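Local coordinates for protein nitrite oxidoreductase subunit C (Kuenenia stuttgartiensis, PDB 7B04) that binds heme b and calcium ions and probably passes electrons within the nitrite oxidoreductase complex of an anammox bacterium, at residues F130-A135 and V293-R298; N163-K168 and F267-N272; R229-E234 and D251-S256. All coordinates share one frame; numbering follows the deposited sequence.

Contact 1. Residues F130-A135 and V293-R298; sequences FRDGAA and VWNGDR. With CA (calcium ion), chain B; HEM (protoporphyrin IX containing Fe), chain D.
D132 and N295 lie side by side and point the same way, their carboxylate and amide planes only 21° apart, and both reach one calcium ion. D132 is bidentate: OD1 stands 2.3 Å from the calcium and OD2 is the second ligand. N295 adds OD1, at 2.4 Å from the ion. D117, T119 and N121 complete the site. The backbone N of G296 also donates to D132 OD2, at 3.2 Å and from above the carboxylate plane. Next to the site, strands 133-139 and 286-294 pair antiparallel. G133 and W294 form the hydrogen-bonded pair, with W294 N 2.7 Å from G133 O and G133 N 3.3 Å from W294 O. In W294, chi1 (-64°) sets CG anti to the carbonyl carbon, and the indole beyond it turns its edge to the other strand: G133 O, A134 CA and A135 N lie at the ring edge, in plane. At the far end W294 CH2 touches A135 CB and the heme methyl CMD, the latter at 3.4 Å, while NE1 is hydrogen-bonded to N302 O. An alanine in place of W294 would probably open a gap beside A135 and against the heme pyrrole edge (CMD, C2D), and leave N302 O without its indole donor. A134 and V293, the adjacent non-hydrogen-bonded pair, point to the opposite face of the sheet, where both touch W115. Because D132 and N295 are ligands of the same calcium, the ion probably fastens the start of strand 133-139 to the end of strand 286-294.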
loop_
_atom_site.group_PDB
_atom_site.type_symbol
_atom_site.label_atom_id
_atom_site.label_comp_id
_atom_site.label_asym_id
_atom_site.label_seq_id
_atom_site.Cartn_x
_atom_site.Cartn_y
_atom_site.Cartn_z
ATOM N N PHE C 130 31.747 10.326 13.120
ATOM C CA PHE C 130 32.772 11.044 12.385
ATOM C C PHE C 130 34.122 10.396 12.653
ATOM O O PHE C 130 34.284 9.597 13.581
ATOM C CB PHE C 130 32.808 12.530 12.778
ATOM C CG PHE C 130 31.509 13.242 12.557
ATOM C CD1 PHE C 130 31.273 13.951 11.395
ATOM C CD2 PHE C 130 30.511 13.198 13.516
ATOM C CE1 PHE C 130 30.061 14.613 11.200
ATOM C CE2 PHE C 130 29.306 13.858 13.320
ATOM C CZ PHE C 130 29.085 14.567 12.168
ATOM N N ARG C 131 35.113 10.792 11.866
ATOM C CA ARG C 131 36.408 10.137 11.908
ATOM C C ARG C 131 37.391 10.993 12.690
ATOM O O ARG C 131 37.316 12.227 12.686
ATOM C CB ARG C 131 36.963 9.908 10.502
ATOM C CG ARG C 131 37.113 11.232 9.751
ATOM C CD ARG C 131 37.951 11.081 8.496
ATOM N NE ARG C 131 37.167 10.527 7.405
ATOM C CZ ARG C 131 36.476 11.276 6.554
ATOM N NH1 ARG C 131 36.464 12.604 6.676
ATOM N NH2 ARG C 131 35.779 10.699 5.587
ATOM N N ASP C 132 38.343 10.324 13.333
ATOM C CA ASP C 132 39.512 11.024 13.853
ATOM C C ASP C 132 40.476 11.306 12.717
ATOM O O ASP C 132 40.689 10.463 11.847
ATOM C CB ASP C 132 40.212 10.224 14.934
ATOM C CG ASP C 132 39.481 10.276 16.249
ATOM O OD1 ASP C 132 38.961 9.229 16.662
ATOM O OD2 ASP C 132 39.407 11.365 16.854
ATOM N N GLY C 133 41.041 12.505 12.714
ATOM C CA GLY C 133 41.929 12.900 11.641
ATOM C C GLY C 133 43.012 13.847 12.113
ATOM O O GLY C 133 42.922 14.460 13.184
ATOM N N ALA C 134 44.065 13.930 11.304
ATOM C CA ALA C 134 45.155 14.864 11.523
ATOM C C ALA C 134 45.633 15.378 10.175
ATOM O O ALA C 134 45.520 14.692 9.155
ATOM C CB ALA C 134 46.310 14.211 12.278
ATOM N N ALA C 135 46.162 16.598 10.172
ATOM C CA ALA C 135 46.593 17.193 8.918
ATOM C C ALA C 135 47.761 18.140 9.137
ATOM O O ALA C 135 47.862 18.809 10.170
ATOM C CB ALA C 135 45.453 17.943 8.223
ATOM N N VAL C 293 44.130 18.882 14.181
ATOM C CA VAL C 293 43.728 17.552 14.631
ATOM C C VAL C 293 42.213 17.540 14.794
ATOM O O VAL C 293 41.613 18.550 15.176
ATOM C CB VAL C 293 44.437 17.164 15.949
ATOM C CG1 VAL C 293 43.892 15.858 16.504
ATOM C CG2 VAL C 293 45.942 17.059 15.739
ATOM N N TRP C 294 41.590 16.405 14.482
ATOM C CA TRP C 294 40.152 16.230 14.619
ATOM C C TRP C 294 39.857 15.060 15.545
ATOM O O TRP C 294 40.593 14.069 15.573
ATOM C CB TRP C 294 39.480 15.998 13.262
ATOM C CG TRP C 294 39.609 17.161 12.348
ATOM C CD1 TRP C 294 38.675 18.124 12.106
ATOM C CD2 TRP C 294 40.753 17.502 11.564
ATOM N NE1 TRP C 294 39.163 19.037 11.204
ATOM C CE2 TRP C 294 40.440 18.680 10.861
ATOM C CE3 TRP C 294 42.011 16.921 11.384
ATOM C CZ2 TRP C 294 41.340 19.288 9.994
ATOM C CZ3 TRP C 294 42.899 17.524 10.527
ATOM C CH2 TRP C 294 42.562 18.697 9.844
ATOM N N ASN C 295 38.767 15.180 16.301
ATOM C CA ASN C 295 38.290 14.108 17.170
ATOM C C ASN C 295 36.834 13.815 16.837
ATOM O O ASN C 295 35.947 14.606 17.170
ATOM C CB ASN C 295 38.450 14.472 18.647
ATOM C CG ASN C 295 38.166 13.300 19.572
ATOM O OD1 ASN C 295 38.113 12.149 19.141
ATOM N ND2 ASN C 295 37.980 13.592 20.852
ATOM N N GLY C 296 36.597 12.679 16.177
ATOM C CA GLY C 296 35.247 12.291 15.807
ATOM C C GLY C 296 34.308 12.139 16.984
ATOM O O GLY C 296 33.089 12.251 16.812
ATOM N N ASP C 297 34.845 11.890 18.182
ATOM C CA ASP C 297 33.988 11.744 19.352
ATOM C C ASP C 297 33.267 13.047 19.670
ATOM O O ASP C 297 32.111 13.030 20.108
ATOM C CB ASP C 297 34.810 11.268 20.552
ATOM C CG ASP C 297 33.940 10.812 21.709
ATOM O OD1 ASP C 297 33.342 9.720 21.610
ATOM O OD2 ASP C 297 33.855 11.544 22.719
ATOM N N ARG C 298 33.934 14.187 19.466
ATOM C CA ARG C 298 33.317 15.499 19.617
ATOM C C ARG C 298 32.810 16.071 18.291
ATOM O O ARG C 298 32.619 17.289 18.185
ATOM C CB ARG C 298 34.299 16.473 20.278
ATOM C CG ARG C 298 34.403 16.323 21.790
ATOM C CD ARG C 298 35.492 15.338 22.153
ATOM N NE ARG C 298 35.937 15.483 23.534
ATOM C CZ ARG C 298 35.591 14.660 24.516
ATOM N NH1 ARG C 298 34.796 13.629 24.264
ATOM N NH2 ARG C 298 36.043 14.862 25.746
HETATM CA CA CA B . 38.690 9.867 18.841
HETATM C CHA HEM D . 38.609 22.183 6.372
HETATM C CHB HEM D . 38.364 26.567 8.485
HETATM C CHC HEM D . 43.016 26.019 9.780
HETATM C CHD HEM D . 43.321 21.695 7.511
HETATM C C1A HEM D . 38.167 23.440 6.743
HETATM C C2A HEM D . 36.957 24.087 6.282
HETATM C C3A HEM D . 36.877 25.294 6.868
HETATM C C4A HEM D . 38.045 25.467 7.709
HETATM C CMA HEM D . 35.756 26.342 6.693
HETATM C CAA HEM D . 35.944 23.436 5.312
HETATM C CBA HEM D . 35.874 24.198 3.995
HETATM C CGA HEM D . 36.869 23.618 3.033
HETATM O O1A HEM D . 37.470 24.396 2.249
HETATM O O2A HEM D . 37.068 22.376 3.067
HETATM C C1B HEM D . 39.588 26.787 9.085
HETATM C C2B HEM D . 39.927 27.854 10.005
HETATM C C3B HEM D . 41.221 27.709 10.361
HETATM C C4B HEM D . 41.733 26.529 9.685
HETATM C CMB HEM D . 38.920 28.945 10.430
HETATM C CAB HEM D . 42.092 28.558 11.325
HETATM C CBB HEM D . 41.623 29.508 12.142
HETATM C C1C HEM D . 43.475 24.790 9.334
HETATM C C2C HEM D . 44.759 24.196 9.664
HETATM C C3C HEM D . 44.845 23.011 9.052
HETATM C C4C HEM D . 43.626 22.801 8.290
HETATM C CMC HEM D . 45.834 24.822 10.581
HETATM C CAC HEM D . 46.042 22.036 9.130
HETATM C CBC HEM D . 46.612 21.543 8.028
HETATM C C1D HEM D . 42.035 21.407 7.087
HETATM C C2D HEM D . 41.537 20.124 6.623
HETATM C C3D HEM D . 40.248 20.261 6.314
HETATM C C4D HEM D . 39.864 21.638 6.565
HETATM C CMD HEM D . 42.342 18.814 6.495
HETATM C CAD HEM D . 39.337 19.135 5.778
HETATM C CBD HEM D . 38.500 18.536 6.901
HETATM C CGD HEM D . 37.794 17.301 6.402
HETATM O O1D HEM D . 37.135 16.614 7.221
HETATM O O2D HEM D . 37.894 16.990 5.188
HETATM N NA HEM D . 38.800 24.317 7.602
HETATM N NB HEM D . 40.711 26.006 8.919
HETATM N NC HEM D . 42.806 23.913 8.488
HETATM N ND HEM D . 40.978 22.312 7.042
HETATM FE FE HEM D . 40.754 24.316 7.830
#

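Contact 2. Residues N163-K168 and F267-N272. With HEM (protoporphyrin IX containing Fe), chain D.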
loop_
_atom_site.group_PDB
_atom_site.type_symbol
_atom_site.label_atom_id
_atom_site.label_comp_id
_atom_site.label_asym_id
_atom_site.label_seq_id
_atom_site.Cartn_x
_atom_site.Cartn_y
_atom_site.Cartn_z
ATOM N N ASN C 163 49.572 23.696 0.380
ATOM C CA ASN C 163 49.462 22.251 0.225
ATOM C C ASN C 163 49.004 21.645 1.546
ATOM O O ASN C 163 49.480 22.037 2.614
ATOM C CB ASN C 163 50.800 21.638 -0.198
ATOM C CG ASN C 163 50.645 20.286 -0.882
ATOM O OD1 ASN C 163 51.602 19.754 -1.443
ATOM N ND2 ASN C 163 49.441 19.729 -0.842
ATOM N N LEU C 164 48.084 20.686 1.468
ATOM C CA LEU C 164 47.508 20.048 2.642
ATOM C C LEU C 164 47.710 18.541 2.568
ATOM O O LEU C 164 47.591 17.940 1.495
ATOM C CB LEU C 164 46.001 20.341 2.743
ATOM C CG LEU C 164 45.392 21.660 3.231
ATOM C CD1 LEU C 164 45.667 21.883 4.702
ATOM C CD2 LEU C 164 45.856 22.851 2.399
ATOM N N TRP C 165 48.033 17.936 3.711
ATOM C CA TRP C 165 48.120 16.485 3.855
ATOM C C TRP C 165 47.117 16.074 4.924
ATOM O O TRP C 165 47.350 16.318 6.111
ATOM C CB TRP C 165 49.525 16.040 4.254
ATOM C CG TRP C 165 50.607 16.389 3.291
ATOM C CD1 TRP C 165 50.463 16.871 2.023
ATOM C CD2 TRP C 165 52.016 16.277 3.521
ATOM N NE1 TRP C 165 51.697 17.068 1.450
ATOM C CE2 TRP C 165 52.666 16.710 2.349
ATOM C CE3 TRP C 165 52.790 15.852 4.605
ATOM C CZ2 TRP C 165 54.055 16.731 2.232
ATOM C CZ3 TRP C 165 54.166 15.874 4.486
ATOM C CH2 TRP C 165 54.785 16.310 3.309
ATOM N N HIS C 166 46.019 15.443 4.524
ATOM C CA HIS C 166 44.952 15.090 5.457
ATOM C C HIS C 166 44.976 13.589 5.714
ATOM O O HIS C 166 44.664 12.796 4.820
ATOM C CB HIS C 166 43.586 15.523 4.930
ATOM C CG HIS C 166 42.486 15.381 5.936
ATOM N ND1 HIS C 166 41.152 15.454 5.598
ATOM C CD2 HIS C 166 42.525 15.169 7.271
ATOM C CE1 HIS C 166 40.416 15.293 6.684
ATOM N NE2 HIS C 166 41.226 15.118 7.713
ATOM N N TRP C 167 45.333 13.203 6.937
ATOM C CA TRP C 167 45.249 11.812 7.354
ATOM C C TRP C 167 43.846 11.512 7.863
ATOM O O TRP C 167 43.265 12.297 8.619
ATOM C CB TRP C 167 46.272 11.497 8.446
ATOM C CG TRP C 167 46.071 10.137 9.038
ATOM C CD1 TRP C 167 46.429 8.942 8.484
ATOM C CD2 TRP C 167 45.438 9.827 10.285
ATOM N NE1 TRP C 167 46.070 7.909 9.314
ATOM C CE2 TRP C 167 45.457 8.426 10.427
ATOM C CE3 TRP C 167 44.862 10.598 11.299
ATOM C CZ2 TRP C 167 44.924 7.780 11.540
ATOM C CZ3 TRP C 167 44.335 9.955 12.404
ATOM C CH2 TRP C 167 44.369 8.560 12.515
ATOM N N LYS C 168 43.308 10.368 7.452
ATOM C CA LYS C 168 41.972 9.943 7.844
ATOM C C LYS C 168 42.045 8.560 8.474
ATOM O O LYS C 168 42.602 7.630 7.879
ATOM C CB LYS C 168 41.025 9.941 6.642
ATOM C CG LYS C 168 40.808 11.316 6.031
ATOM C CD LYS C 168 39.832 11.264 4.871
ATOM C CE LYS C 168 39.599 12.645 4.283
ATOM N NZ LYS C 168 40.817 13.173 3.606
ATOM N N PHE C 267 53.464 10.819 8.420
ATOM C CA PHE C 267 53.197 11.191 7.039
ATOM C C PHE C 267 54.421 10.859 6.199
ATOM O O PHE C 267 55.558 11.070 6.630
ATOM C CB PHE C 267 52.867 12.680 6.921
ATOM C CG PHE C 267 51.567 13.073 7.569
ATOM C CD1 PHE C 267 50.392 13.115 6.836
ATOM C CD2 PHE C 267 51.524 13.406 8.913
ATOM C CE1 PHE C 267 49.197 13.484 7.435
ATOM C CE2 PHE C 267 50.335 13.774 9.515
ATOM C CZ PHE C 267 49.171 13.813 8.775
ATOM N N CYS C 268 54.185 10.340 4.998
ATOM C CA CYS C 268 55.262 9.913 4.119
ATOM C C CYS C 268 55.045 10.519 2.742
ATOM O O CYS C 268 53.966 10.376 2.157
ATOM C CB CYS C 268 55.321 8.383 4.042
ATOM S SG CYS C 268 56.595 7.712 2.958
ATOM N N ARG C 269 56.079 11.183 2.230
ATOM C CA ARG C 269 56.049 11.820 0.923
ATOM C C ARG C 269 57.480 11.952 0.428
ATOM O O ARG C 269 58.409 12.114 1.223
ATOM C CB ARG C 269 55.399 13.211 1.005
ATOM C CG ARG C 269 54.424 13.589 -0.108
ATOM C CD ARG C 269 55.096 14.100 -1.380
ATOM N NE ARG C 269 56.109 15.136 -1.167
ATOM C CZ ARG C 269 55.867 16.444 -1.153
ATOM N NH1 ARG C 269 56.865 17.299 -0.969
ATOM N NH2 ARG C 269 54.633 16.902 -1.317
ATOM N N SER C 270 57.649 11.871 -0.887
ATOM C CA SER C 270 58.956 12.119 -1.474
ATOM C C SER C 270 59.317 13.590 -1.311
ATOM O O SER C 270 58.443 14.463 -1.282
ATOM C CB SER C 270 58.970 11.724 -2.950
ATOM O OG SER C 270 58.860 10.318 -3.094
ATOM N N LEU C 271 60.618 13.863 -1.182
ATOM C CA LEU C 271 61.052 15.245 -1.005
ATOM C C LEU C 271 60.618 16.117 -2.173
ATOM O O LEU C 271 60.288 17.293 -1.984
ATOM C CB LEU C 271 62.570 15.313 -0.841
ATOM C CG LEU C 271 63.176 14.931 0.509
ATOM C CD1 LEU C 271 64.683 14.964 0.416
ATOM C CD2 LEU C 271 62.698 15.875 1.592
ATOM N N ASN C 272 60.599 15.559 -3.381
ATOM C CA ASN C 272 60.182 16.276 -4.575
ATOM C C ASN C 272 59.219 15.410 -5.374
ATOM O O ASN C 272 59.331 14.182 -5.390
ATOM C CB ASN C 272 61.391 16.672 -5.431
ATOM C CG ASN C 272 62.353 17.578 -4.687
ATOM O OD1 ASN C 272 63.483 17.191 -4.390
ATOM N ND2 ASN C 272 61.905 18.789 -4.376
HETATM C CHA HEM D . 38.609 22.183 6.372
HETATM C CHB HEM D . 38.364 26.567 8.485
HETATM C CHC HEM D . 43.016 26.019 9.780
HETATM C CHD HEM D . 43.321 21.695 7.511
HETATM C C1A HEM D . 38.167 23.440 6.743
HETATM C C2A HEM D . 36.957 24.087 6.282
HETATM C C3A HEM D . 36.877 25.294 6.868
HETATM C C4A HEM D . 38.045 25.467 7.709
HETATM C CMA HEM D . 35.756 26.342 6.693
HETATM C CAA HEM D . 35.944 23.436 5.312
HETATM C CBA HEM D . 35.874 24.198 3.995
HETATM C CGA HEM D . 36.869 23.618 3.033
HETATM O O1A HEM D . 37.470 24.396 2.249
HETATM O O2A HEM D . 37.068 22.376 3.067
HETATM C C1B HEM D . 39.588 26.787 9.085
HETATM C C2B HEM D . 39.927 27.854 10.005
HETATM C C3B HEM D . 41.221 27.709 10.361
HETATM C C4B HEM D . 41.733 26.529 9.685
HETATM C CMB HEM D . 38.920 28.945 10.430
HETATM C CAB HEM D . 42.092 28.558 11.325
HETATM C CBB HEM D . 41.623 29.508 12.142
HETATM C C1C HEM D . 43.475 24.790 9.334
HETATM C C2C HEM D . 44.759 24.196 9.664
HETATM C C3C HEM D . 44.845 23.011 9.052
HETATM C C4C HEM D . 43.626 22.801 8.290
HETATM C CMC HEM D . 45.834 24.822 10.581
HETATM C CAC HEM D . 46.042 22.036 9.130
HETATM C CBC HEM D . 46.612 21.543 8.028
HETATM C C1D HEM D . 42.035 21.407 7.087
HETATM C C2D HEM D . 41.537 20.124 6.623
HETATM C C3D HEM D . 40.248 20.261 6.314
HETATM C C4D HEM D . 39.864 21.638 6.565
HETATM C CMD HEM D . 42.342 18.814 6.495
HETATM C CAD HEM D . 39.337 19.135 5.778
HETATM C CBD HEM D . 38.500 18.536 6.901
HETATM C CGD HEM D . 37.794 17.301 6.402
HETATM O O1D HEM D . 37.135 16.614 7.221
HETATM O O2D HEM D . 37.894 16.990 5.188
HETATM N NA HEM D . 38.800 24.317 7.602
HETATM N NB HEM D . 40.711 26.006 8.919
HETATM N NC HEM D . 42.806 23.913 8.488
HETATM N ND HEM D . 40.978 22.312 7.042
HETATM FE FE HEM D . 40.754 24.316 7.830
#
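W165 reaches from strand 162-168 to F267 and R269 of strand 262-270, across the interior of a beta-sandwich consistent with the heme-binding domain of ethylbenzene dehydrogenase. The two strands do not pair: the axes of segments 163-168 and 267-270 pass 9.3 Å apart, their directions 140° apart, and the link is made mainly by side chains. Starting at W165 CB, the first neighbour is F267 CD1, at 4.0 Å. Chi1 (-61°) sets CG anti to the carbonyl carbon; the ring beyond it passes F267, with W165 CE3 3.9 Å from F267 CB. Farther out, W165 CH2 packs on R269 CB. At the tip W165 CZ2 stands over one face of the R269 guanidinium, toward its rim and 3.6 Å from NH2. Ring and guanidinium planes are 72° apart and NH2 meets the indole at its edge, so the cation does not lie over the indole face. V279 O accepts from R269 NH1, giving the buried charge a polar partner. Beside this, F267 brings CE1 and CZ against W167 CB (CE1 at 3.7 Å), with CE1 also near W165 O. H166 turns to the other side of strand 162-168, toward the heme, where it is gripped between two groups: the heme methyl CMD sits 3.5 Å above one ring face, offset toward the rim, and K168 CG covers the centre of the opposite face.

Contact 3. Residues R229-E234 and D251-S256; sequences RGRAVE and DVDGCS. With CA (calcium ion), chain E.
R231 and V252 make the main polar link. The R231 chain, bent at chi3 (-94°), brings NE to 2.8 Å from V252 O, with an N-H...O angle of 155°. The carbonyl oxygen lies in the guanidinium plane, while NE sits above the carbonyl plane. A weaker bond runs from A232 N to D253 OD1, at 3.5 Å; the same oxygen also takes a weak bond from G254 N within its own segment. Apolar packing centres on V233 and V252, which cross at about a right angle, CG1 of V233 being 3.6 Å from CG1 of V252. Apart from the valines, the A232 methyl CB makes a van der Waals contact with the carbonyl O of G254, at 3.4 Å. Metal binding enters through D251, whose OD1 is 2.6 Å from a calcium ion also held by D235, Q247, H249 and D278. E234 OE1 is hydrogen-bonded to S246 OG, and its OE2 makes salt bridges to K168 and to R209 of the nitrite oxidoreductase subunit B chain. Both valines pack on W165 of strand 162-168, and each also meets strand 262-270, V233 at F267 and V252 at R269, while A232 also touches E172 and L175 of helix 169-175.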
loop_
_atom_site.group_PDB
_atom_site.type_symbol
_atom_site.label_atom_id
_atom_site.label_comp_id
_atom_site.label_asym_id
_atom_site.label_seq_id
_atom_site.Cartn_x
_atom_site.Cartn_y
_atom_site.Cartn_z
ATOM N N ARG C 229 40.761 4.420 -2.333
ATOM C CA ARG C 229 41.926 5.188 -2.760
ATOM C C ARG C 229 43.221 4.397 -2.677
ATOM O O ARG C 229 44.211 4.796 -3.301
ATOM C CB ARG C 229 42.133 6.431 -1.882
ATOM C CG ARG C 229 41.081 7.517 -1.916
ATOM C CD ARG C 229 39.826 7.089 -1.207
ATOM N NE ARG C 229 40.046 6.303 0.002
ATOM C CZ ARG C 229 39.063 5.793 0.737
ATOM N NH1 ARG C 229 39.335 5.090 1.827
ATOM N NH2 ARG C 229 37.800 5.981 0.372
ATOM N N GLY C 230 43.249 3.304 -1.916
ATOM C CA GLY C 230 44.501 2.593 -1.734
ATOM C C GLY C 230 45.500 3.460 -1.012
ATOM O O GLY C 230 46.712 3.329 -1.221
ATOM N N ARG C 231 45.011 4.346 -0.149
ATOM C CA ARG C 231 45.827 5.381 0.455
ATOM C C ARG C 231 45.213 5.761 1.796
ATOM O O ARG C 231 44.017 5.569 2.025
ATOM C CB ARG C 231 45.891 6.558 -0.527
ATOM C CG ARG C 231 46.474 7.852 -0.060
ATOM C CD ARG C 231 46.746 8.721 -1.279
ATOM N NE ARG C 231 48.118 8.566 -1.748
ATOM C CZ ARG C 231 48.467 7.894 -2.840
ATOM N NH1 ARG C 231 47.546 7.286 -3.577
ATOM N NH2 ARG C 231 49.746 7.812 -3.184
ATOM N N ALA C 232 46.046 6.300 2.690
ATOM C CA ALA C 232 45.582 6.712 4.008
ATOM C C ALA C 232 45.605 8.216 4.237
ATOM O O ALA C 232 44.992 8.686 5.202
ATOM C CB ALA C 232 46.417 6.032 5.099
ATOM N N VAL C 233 46.280 8.982 3.386
ATOM C CA VAL C 233 46.386 10.428 3.538
ATOM C C VAL C 233 46.035 11.057 2.200
ATOM O O VAL C 233 46.551 10.635 1.160
ATOM C CB VAL C 233 47.794 10.862 3.990
ATOM C CG1 VAL C 233 47.864 12.372 4.157
ATOM C CG2 VAL C 233 48.172 10.167 5.294
ATOM N N GLU C 234 45.214 12.100 2.226
ATOM C CA GLU C 234 44.804 12.760 0.997
ATOM C C GLU C 234 45.697 13.967 0.746
ATOM O O GLU C 234 45.954 14.758 1.657
ATOM C CB GLU C 234 43.337 13.188 1.071
ATOM C CG GLU C 234 42.809 13.834 -0.204
ATOM C CD GLU C 234 41.383 14.340 -0.059
ATOM O OE1 GLU C 234 40.657 14.378 -1.075
ATOM O OE2 GLU C 234 40.987 14.698 1.069
ATOM N N ASP C 251 50.026 12.201 -3.879
ATOM C CA ASP C 251 51.429 11.862 -3.699
ATOM C C ASP C 251 51.828 11.531 -2.268
ATOM O O ASP C 251 52.903 10.957 -2.072
ATOM C CB ASP C 251 52.318 13.013 -4.197
ATOM C CG ASP C 251 52.447 13.037 -5.704
ATOM O OD1 ASP C 251 52.161 14.090 -6.311
ATOM O OD2 ASP C 251 52.836 12.003 -6.283
ATOM N N VAL C 252 51.013 11.868 -1.274
ATOM C CA VAL C 252 51.350 11.627 0.125
ATOM C C VAL C 252 50.671 10.345 0.586
ATOM O O VAL C 252 49.540 10.042 0.183
ATOM C CB VAL C 252 50.959 12.828 1.012
ATOM C CG1 VAL C 252 49.457 13.046 1.003
ATOM C CG2 VAL C 252 51.477 12.641 2.432
ATOM N N ASP C 253 51.374 9.576 1.416
ATOM C CA ASP C 253 50.849 8.369 2.038
ATOM C C ASP C 253 51.237 8.380 3.514
ATOM O O ASP C 253 51.918 9.294 3.988
ATOM C CB ASP C 253 51.373 7.114 1.327
ATOM C CG ASP C 253 50.483 5.907 1.540
ATOM O OD1 ASP C 253 49.471 6.029 2.263
ATOM O OD2 ASP C 253 50.792 4.834 0.977
ATOM N N GLY C 254 50.810 7.359 4.248
ATOM C CA GLY C 254 51.127 7.299 5.665
ATOM C C GLY C 254 50.494 6.094 6.327
ATOM O O GLY C 254 49.646 5.405 5.748
ATOM N N CYS C 255 50.924 5.856 7.564
ATOM C CA CYS C 255 50.406 4.798 8.421
ATOM C C CYS C 255 50.124 5.382 9.800
ATOM O O CYS C 255 50.471 6.530 10.090
ATOM C CB CYS C 255 51.390 3.625 8.522
ATOM S SG CYS C 255 52.995 4.066 9.228
ATOM N N SER C 256 49.495 4.586 10.665
ATOM C CA SER C 256 49.054 5.104 11.952
ATOM C C SER C 256 49.013 3.988 12.985
ATOM O O SER C 256 49.146 2.805 12.665
ATOM C CB SER C 256 47.671 5.748 11.843
ATOM O OG SER C 256 47.515 6.405 10.600
HETATM CA CA CA E . 50.349 15.848 -5.595
#

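How the contacts relate
All three contacts lie in a beta-sandwich consistent with the family fold, with contacts 1 and 2 against the heme. Contact 1 and contact 2, centres about 17 Å apart, are joined by a probable hydrogen bond from W167 N to A134 O (2.7 Å). Contact 2 and contact 3 are closer, about 8 Å between centres, and share two probable backbone bonds: E234 N to H166 O and C268 N to D253 O, each 2.7 Å. Contacts 1 and 3 do not touch, their nearest atoms being about 6 Å apart. Each of these two has its own calcium site; the N163 side chain of contact 2 comes within about 6 Å of a calcium ion.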